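Local coordinates for putative ABC transporter amino acid-binding protein (Sinorhizobium meliloti, PDB 2Q88), which binds the compatible solute ectoine as the substrate-binding protein of an ABC transporter, probably delivering it for uptake in osmoprotection, at residues A102-K107 with L175-L180; N109-K114 with R166-S171. One frame throughout, in Å; residues are numbered along the deposited sequence.

Contact 1: A102-K107 with L175-L180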
ATOM      1  N   ALA A 102      -7.920   5.075   7.415  1.00 24.38           N
ATOM      2  CA  ALA A 102      -9.242   4.895   8.011  1.00 24.53           C
ATOM      3  C   ALA A 102      -9.205   3.954   9.220  1.00 24.51           C
ATOM      4  O   ALA A 102      -8.217   3.257   9.437  1.00 24.97           O
ATOM      5  CB  ALA A 102     -10.241   4.395   6.968  1.00 24.59           C
ATOM      6  N   PHE A 103     -10.285   3.967  10.007  1.00 24.11           N
ATOM      7  CA  PHE A 103     -10.521   3.010  11.089  1.00 23.27           C
ATOM      8  C   PHE A 103     -11.788   2.222  10.810  1.00 24.09           C
ATOM      9  O   PHE A 103     -12.794   2.801  10.374  1.00 24.02           O
ATOM     10  CB  PHE A 103     -10.802   3.728  12.408  1.00 23.49           C
ATOM     11  CG  PHE A 103      -9.611   4.375  13.051  1.00 21.50           C
ATOM     12  CD1 PHE A 103      -8.315   4.035  12.711  1.00 21.25           C
ATOM     13  CD2 PHE A 103      -9.816   5.297  14.078  1.00 21.65           C
ATOM     14  CE1 PHE A 103      -7.214   4.651  13.368  1.00 20.73           C
ATOM     15  CE2 PHE A 103      -8.748   5.895  14.725  1.00 21.78           C
ATOM     16  CZ  PHE A 103      -7.446   5.577  14.362  1.00 22.56           C
ATOM     17  N   ALA A 104     -11.739   0.924  11.101  1.00 23.67           N
ATOM     18  CA  ALA A 104     -12.926   0.093  11.245  1.00 24.23           C
ATOM     19  C   ALA A 104     -13.136  -0.068  12.751  1.00 24.56           C
ATOM     20  O   ALA A 104     -12.216  -0.449  13.474  1.00 23.37           O
ATOM     21  CB  ALA A 104     -12.711  -1.257  10.581  1.00 23.87           C
ATOM     22  N   LEU A 105     -14.355   0.219  13.192  1.00 25.51           N
ATOM     23  CA  LEU A 105     -14.693   0.416  14.600  1.00 27.12           C
ATOM     24  C   LEU A 105     -15.991  -0.322  14.927  1.00 27.34           C
ATOM     25  O   LEU A 105     -16.751  -0.684  14.028  1.00 26.80           O
ATOM     26  CB  LEU A 105     -14.913   1.926  14.824  1.00 27.97           C
ATOM     27  CG  LEU A 105     -13.988   2.893  15.585  1.00 30.31           C
ATOM     28  CD1 LEU A 105     -12.663   2.321  16.017  1.00 32.86           C
ATOM     29  CD2 LEU A 105     -13.789   4.177  14.809  1.00 32.93           C
ATOM     30  N   LYS A 106     -16.253  -0.526  16.217  1.00 27.91           N
ATOM     31  CA  LYS A 106     -17.553  -1.025  16.647  1.00 28.95           C
ATOM     32  C   LYS A 106     -18.633   0.030  16.415  1.00 29.04           C
ATOM     33  O   LYS A 106     -18.385   1.226  16.589  1.00 28.49           O
ATOM     34  CB  LYS A 106     -17.502  -1.456  18.115  1.00 29.22           C
ATOM     35  CG  LYS A 106     -16.833  -2.808  18.323  1.00 30.36           C
ATOM     36  CD  LYS A 106     -17.687  -3.925  17.746  1.00 33.26           C
ATOM     37  CE  LYS A 106     -17.183  -5.293  18.155  1.00 35.39           C
ATOM     38  NZ  LYS A 106     -18.224  -6.320  17.911  1.00 35.55           N
ATOM     39  N   LYS A 107     -19.822  -0.416  16.006  1.00 29.87           N
ATOM     40  CA  LYS A 107     -20.930   0.490  15.684  1.00 30.70           C
ATOM     41  C   LYS A 107     -21.182   1.426  16.860  1.00 30.87           C
ATOM     42  O   LYS A 107     -21.242   0.979  18.000  1.00 31.42           O
ATOM     43  CB  LYS A 107     -22.201  -0.301  15.362  1.00 30.96           C
ATOM     44  CG  LYS A 107     -23.349   0.544  14.811  1.00 32.61           C
ATOM     45  CD  LYS A 107     -24.700  -0.113  15.088  1.00 34.82           C
ATOM     46  CE  LYS A 107     -25.848   0.825  14.757  1.00 35.88           C
ATOM     47  NZ  LYS A 107     -26.955   0.723  15.758  1.00 37.12           N
ATOM     48  N   LEU A 175      -9.751   3.373   1.163  1.00 22.76           N
ATOM     49  CA  LEU A 175     -10.277   2.509   0.108  1.00 22.84           C
ATOM     50  C   LEU A 175     -10.278   1.024   0.478  1.00 22.97           C
ATOM     51  O   LEU A 175     -11.193   0.299   0.082  1.00 22.94           O
ATOM     52  CB  LEU A 175      -9.543   2.742  -1.207  1.00 22.99           C
ATOM     53  CG  LEU A 175      -9.853   4.065  -1.904  1.00 22.60           C
ATOM     54  CD1 LEU A 175      -8.768   4.350  -2.932  1.00 25.05           C
ATOM     55  CD2 LEU A 175     -11.225   4.034  -2.597  1.00 23.68           C
ATOM     56  N   SER A 176      -9.265   0.586   1.223  1.00 23.10           N
ATOM     57  CA  SER A 176      -9.164  -0.814   1.674  1.00 23.72           C
ATOM     58  C   SER A 176     -10.209  -1.153   2.739  1.00 24.36           C
ATOM     59  O   SER A 176     -10.797  -2.244   2.714  1.00 23.87           O
ATOM     60  CB  SER A 176      -7.772  -1.103   2.252  1.00 23.58           C
ATOM     61  OG  SER A 176      -6.733  -0.811   1.333  1.00 24.92           O
ATOM     62  N   ILE A 177     -10.404  -0.240   3.691  1.00 24.25           N
ATOM     63  CA  ILE A 177     -11.395  -0.441   4.754  1.00 25.28           C
ATOM     64  C   ILE A 177     -12.795  -0.479   4.142  1.00 25.83           C
ATOM     65  O   ILE A 177     -13.565  -1.388   4.433  1.00 25.73           O
ATOM     66  CB  ILE A 177     -11.279   0.657   5.862  1.00 24.97           C
ATOM     67  CG1 ILE A 177     -10.051   0.423   6.770  1.00 25.47           C
ATOM     68  CG2 ILE A 177     -12.527   0.719   6.721  1.00 26.52           C
ATOM     69  CD1 ILE A 177     -10.079  -0.911   7.594  1.00 24.74           C
ATOM     70  N   ASN A 178     -13.115   0.497   3.290  1.00 26.06           N
ATOM     71  CA  ASN A 178     -14.433   0.556   2.637  1.00 26.84           C
ATOM     72  C   ASN A 178     -14.753  -0.690   1.815  1.00 27.31           C
ATOM     73  O   ASN A 178     -15.878  -1.193   1.841  1.00 27.23           O
ATOM     74  CB  ASN A 178     -14.553   1.801   1.748  1.00 26.58           C
ATOM     75  CG  ASN A 178     -14.812   3.079   2.540  1.00 28.27           C
ATOM     76  OD1 ASN A 178     -15.263   3.047   3.687  1.00 30.04           O
ATOM     77  ND2 ASN A 178     -14.538   4.214   1.915  1.00 29.71           N
ATOM     78  N   ASP A 179     -13.765  -1.183   1.082  1.00 28.00           N
ATOM     79  CA  ASP A 179     -13.943  -2.389   0.286  1.00 28.98           C
ATOM     80  C   ASP A 179     -14.212  -3.607   1.172  1.00 29.06           C
ATOM     81  O   ASP A 179     -15.150  -4.382   0.928  1.00 28.39           O
ATOM     82  CB  ASP A 179     -12.713  -2.610  -0.588  1.00 29.30           C
ATOM     83  CG  ASP A 179     -12.929  -3.671  -1.623  1.00 31.40           C
ATOM     84  OD1 ASP A 179     -12.366  -4.769  -1.452  1.00 34.17           O
ATOM     85  OD2 ASP A 179     -13.661  -3.512  -2.628  1.00 32.43           O
ATOM     86  N   LEU A 180     -13.399  -3.748   2.217  1.00 29.38           N
ATOM     87  CA  LEU A 180     -13.492  -4.867   3.153  1.00 30.20           C
ATOM     88  C   LEU A 180     -14.819  -4.884   3.916  1.00 31.04           C
ATOM     89  O   LEU A 180     -15.475  -5.928   3.992  1.00 31.49           O
ATOM     90  CB  LEU A 180     -12.299  -4.828   4.119  1.00 29.98           C
ATOM     91  CG  LEU A 180     -12.250  -5.720   5.355  1.00 30.35           C
ATOM     92  CD1 LEU A 180     -12.105  -7.195   4.972  1.00 29.95           C
ATOM     93  CD2 LEU A 180     -11.094  -5.271   6.249  1.00 30.36           C
TER
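I177 supplies nearly all of the helix side of this contact, and A102 and A104 the strand side. The apolar touches come first: A102 CB lies 4.0 Å from I177 CG1 and equally far from the branch carbon, I177 CB, while A104 CB meets the end of the same arm, I177 CD1, at 4.0 Å. The two alanines are two residues apart in strand 98-106 and both point their CB at the helix. With CG1 anti to the carbonyl carbon (chi1 -75°), the longer arm of I177 runs along this pair; the other branch, CG2, reaches F103 O at 4.2 Å. The short axes approach to 8.1 Å at 30°, which together with the direction of both alanine CB atoms fits a helix packed on a sheet face. This is the alpha/beta lobe architecture of the periplasmic binding proteins: strand 169-173 pairs antiparallel with 98-106 and runs straight into helix 174-184. V191 and L172 also touch I177. Hydrogen bonds run to residues outside the two segments: the backbone of A102 hydrogen-bonds with that of L172, L175 N with D99 OD2, and S176 OG with E22 OE2 in the ectoine pocket.

Contact 2: N109-K114 with R166-S171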
ATOM      1  N   ASN A 109     -19.045   3.663  17.765  1.00 30.61           N
ATOM      2  CA  ASN A 109     -17.711   4.081  18.223  1.00 30.21           C
ATOM      3  C   ASN A 109     -17.711   4.350  19.741  1.00 30.32           C
ATOM      4  O   ASN A 109     -17.540   5.494  20.184  1.00 30.25           O
ATOM      5  CB  ASN A 109     -17.231   5.291  17.409  1.00 29.63           C
ATOM      6  CG  ASN A 109     -15.759   5.613  17.625  1.00 28.84           C
ATOM      7  OD1 ASN A 109     -15.075   4.969  18.414  1.00 26.80           O
ATOM      8  ND2 ASN A 109     -15.267   6.621  16.910  1.00 28.02           N
ATOM      9  N   PRO A 110     -17.922   3.289  20.532  1.00 30.22           N
ATOM     10  CA  PRO A 110     -18.159   3.414  21.974  1.00 30.24           C
ATOM     11  C   PRO A 110     -16.978   4.001  22.738  1.00 30.15           C
ATOM     12  O   PRO A 110     -17.166   4.611  23.784  1.00 30.25           O
ATOM     13  CB  PRO A 110     -18.378   1.964  22.411  1.00 30.41           C
ATOM     14  CG  PRO A 110     -17.673   1.161  21.390  1.00 29.90           C
ATOM     15  CD  PRO A 110     -17.940   1.881  20.106  1.00 30.05           C
ATOM     16  N   LEU A 111     -15.775   3.819  22.208  1.00 29.84           N
ATOM     17  CA  LEU A 111     -14.569   4.330  22.853  1.00 30.10           C
ATOM     18  C   LEU A 111     -14.198   5.722  22.346  1.00 29.57           C
ATOM     19  O   LEU A 111     -13.211   6.297  22.785  1.00 29.65           O
ATOM     20  CB  LEU A 111     -13.418   3.346  22.653  1.00 29.83           C
ATOM     21  CG  LEU A 111     -13.164   2.279  23.724  1.00 31.23           C
ATOM     22  CD1 LEU A 111     -14.428   1.726  24.364  1.00 32.64           C
ATOM     23  CD2 LEU A 111     -12.298   1.170  23.162  1.00 31.14           C
ATOM     24  N   GLY A 112     -15.002   6.254  21.425  1.00 29.41           N
ATOM     25  CA  GLY A 112     -14.794   7.596  20.872  1.00 28.60           C
ATOM     26  C   GLY A 112     -13.418   7.767  20.261  1.00 28.22           C
ATOM     27  O   GLY A 112     -12.751   8.773  20.500  1.00 28.44           O
ATOM     28  N   LEU A 113     -12.997   6.777  19.479  1.00 27.29           N
ATOM     29  CA  LEU A 113     -11.685   6.783  18.836  1.00 27.55           C
ATOM     30  C   LEU A 113     -11.771   7.396  17.437  1.00 27.26           C
ATOM     31  O   LEU A 113     -12.397   6.821  16.546  1.00 28.14           O
ATOM     32  CB  LEU A 113     -11.105   5.358  18.767  1.00 26.84           C
ATOM     33  CG  LEU A 113     -10.991   4.559  20.073  1.00 27.00           C
ATOM     34  CD1 LEU A 113     -10.667   3.090  19.793  1.00 27.29           C
ATOM     35  CD2 LEU A 113      -9.954   5.165  21.011  1.00 24.39           C
ATOM     36  N   LYS A 114     -11.153   8.566  17.266  1.00 27.17           N
ATOM     37  CA  LYS A 114     -11.190   9.327  16.005  1.00 27.18           C
ATOM     38  C   LYS A 114      -9.780   9.630  15.466  1.00 26.67           C
ATOM     39  O   LYS A 114      -9.619  10.035  14.309  1.00 26.42           O
ATOM     40  CB  LYS A 114     -11.958  10.652  16.196  1.00 27.57           C
ATOM     41  CG  LYS A 114     -13.387  10.516  16.711  1.00 27.37           C
ATOM     42  CD  LYS A 114     -13.953  11.882  17.071  1.00 28.69           C
ATOM     43  CE  LYS A 114     -15.307  11.785  17.770  1.00 31.21           C
ATOM     44  NZ  LYS A 114     -15.825  13.153  18.142  1.00 33.29           N
ATOM     45  N   ARG A 166     -11.004  -8.858  19.999  1.00 30.40           N
ATOM     46  CA  ARG A 166      -9.564  -8.945  20.255  1.00 29.06           C
ATOM     47  C   ARG A 166      -8.859  -7.602  20.004  1.00 28.11           C
ATOM     48  O   ARG A 166      -7.779  -7.330  20.555  1.00 27.20           O
ATOM     49  CB  ARG A 166      -8.932 -10.077  19.434  1.00 29.45           C
ATOM     50  CG  ARG A 166      -9.518 -11.468  19.733  1.00 31.47           C
ATOM     51  CD  ARG A 166      -9.452 -11.864  21.199  1.00 34.53           C
ATOM     52  NE  ARG A 166     -10.282 -13.028  21.520  1.00 38.10           N
ATOM     53  CZ  ARG A 166     -10.285 -13.640  22.700  1.00 39.02           C
ATOM     54  NH1 ARG A 166      -9.495 -13.215  23.677  1.00 40.81           N
ATOM     55  NH2 ARG A 166     -11.069 -14.690  22.906  1.00 41.12           N
ATOM     56  N   ILE A 167      -9.479  -6.767  19.172  1.00 26.46           N
ATOM     57  CA  ILE A 167      -9.043  -5.387  18.973  1.00 25.40           C
ATOM     58  C   ILE A 167     -10.253  -4.440  19.039  1.00 24.66           C
ATOM     59  O   ILE A 167     -11.399  -4.870  18.887  1.00 24.73           O
ATOM     60  CB  ILE A 167      -8.267  -5.219  17.633  1.00 26.04           C
ATOM     61  CG1 ILE A 167      -9.122  -5.661  16.438  1.00 25.78           C
ATOM     62  CG2 ILE A 167      -6.929  -5.982  17.669  1.00 24.52           C
ATOM     63  CD1 ILE A 167      -8.441  -5.476  15.088  1.00 25.30           C
ATOM     64  N   ASP A 168      -9.992  -3.164  19.271  1.00 23.88           N
ATOM     65  CA  ASP A 168     -11.054  -2.147  19.298  1.00 23.99           C
ATOM     66  C   ASP A 168     -11.165  -1.348  17.999  1.00 23.43           C
ATOM     67  O   ASP A 168     -12.186  -0.709  17.725  1.00 22.73           O
ATOM     68  CB  ASP A 168     -10.836  -1.204  20.468  1.00 24.18           C
ATOM     69  CG  ASP A 168     -10.863  -1.921  21.792  1.00 25.85           C
ATOM     70  OD1 ASP A 168     -11.962  -2.366  22.201  1.00 28.69           O
ATOM     71  OD2 ASP A 168      -9.842  -2.101  22.491  1.00 26.59           O
ATOM     72  N   VAL A 169     -10.100  -1.377  17.216  1.00 23.29           N
ATOM     73  CA  VAL A 169     -10.044  -0.646  15.962  1.00 22.95           C
ATOM     74  C   VAL A 169      -9.120  -1.402  15.018  1.00 22.50           C
ATOM     75  O   VAL A 169      -8.112  -1.948  15.448  1.00 22.88           O
ATOM     76  CB  VAL A 169      -9.558   0.826  16.172  1.00 23.80           C
ATOM     77  CG1 VAL A 169      -8.332   0.894  17.061  1.00 24.74           C
ATOM     78  CG2 VAL A 169      -9.255   1.511  14.852  1.00 24.21           C
ATOM     79  N   TYR A 170      -9.469  -1.430  13.742  1.00 21.79           N
ATOM     80  CA  TYR A 170      -8.569  -1.963  12.724  1.00 22.52           C
ATOM     81  C   TYR A 170      -8.318  -0.858  11.706  1.00 22.49           C
ATOM     82  O   TYR A 170      -9.256  -0.231  11.217  1.00 22.89           O
ATOM     83  CB  TYR A 170      -9.188  -3.195  12.076  1.00 22.55           C
ATOM     84  CG  TYR A 170      -8.395  -3.818  10.932  1.00 22.78           C
ATOM     85  CD1 TYR A 170      -7.047  -4.123  11.067  1.00 23.22           C
ATOM     86  CD2 TYR A 170      -9.019  -4.130   9.725  1.00 22.62           C
ATOM     87  CE1 TYR A 170      -6.328  -4.713  10.014  1.00 22.57           C
ATOM     88  CE2 TYR A 170      -8.323  -4.701   8.681  1.00 21.95           C
ATOM     89  CZ  TYR A 170      -6.984  -4.992   8.825  1.00 23.38           C
ATOM     90  OH  TYR A 170      -6.307  -5.583   7.779  1.00 24.02           O
ATOM     91  N   SER A 171      -7.057  -0.608  11.402  1.00 22.66           N
ATOM     92  CA  SER A 171      -6.705   0.519  10.555  1.00 23.15           C
ATOM     93  C   SER A 171      -6.034   0.074   9.256  1.00 23.44           C
ATOM     94  O   SER A 171      -5.080  -0.696   9.287  1.00 24.02           O
ATOM     95  CB  SER A 171      -5.800   1.484  11.313  1.00 23.28           C
ATOM     96  OG  SER A 171      -5.581   2.660  10.557  1.00 24.35           O
TER
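L113, whose side chain faces V169 and D168, is held by N109 through two bonds; in the shorter, N109 ND2 gives its hydrogen to L113 O at 2.9 Å, with an N-H...O angle of 155°. The donor stands above the carbonyl plane, so the approach is not along a lone pair. In return L113 N donates to N109 OD1 over 3.0 Å, at 156°. Both ends of the amide are thus used, which fixes its rotation; the side chain reaches them with CG anti to the backbone N (chi1 -169°). Between the two residues the chain folds as a type I beta turn from N109 to G112, closed by G112 N to N109 O at 2.9 Å.

Carried on this loop, two leucines meet D168 and V169, where strand 169-173 begins. L113 CD1 packs on V169 CG1 at 4.2 Å and touches D168 CB more loosely at 4.4 Å, while I119 of helix 116-121 adjoins both L113 and V169. Nearer the surface, L111 CD2 sits 3.7 Å from D168 CG and equally far from D168 OD1, the two side chains crossing at about a right angle.

D168 OD2 takes its hydrogen bond from K126 N, just before strand 127-129, while L111 CD2 merely packs against the carboxylate. The chemistry therefore implies a division of labour: polar bonds shape the loop and hold the aspartate, whereas van der Waals packing joins the two segments.

Contacts 1 and 2, with centres 11 Å apart, meet on one sheet, each through one of its strands: 98-106 and 169-173 are antiparallel neighbours, and both segments of contact 2 lie in the chain between those of contact 1. They meet through A104 N and Y170 O, 2.7 Å apart and probably hydrogen-bonded, and through A102 O and S171 OG at 2.9 Å. Apolar packing adds to this, with F103 CG 3.4 Å from V169 CG2. Contact 1 is nearer the bound ectoine, the I177 side chain lying about 9 Å from it against about 13 Å for V169. Helix 174-184 directly follows P173, a pocket residue, whereas 109-114 packs at the other end of strand 169-173, beside D168 and V169.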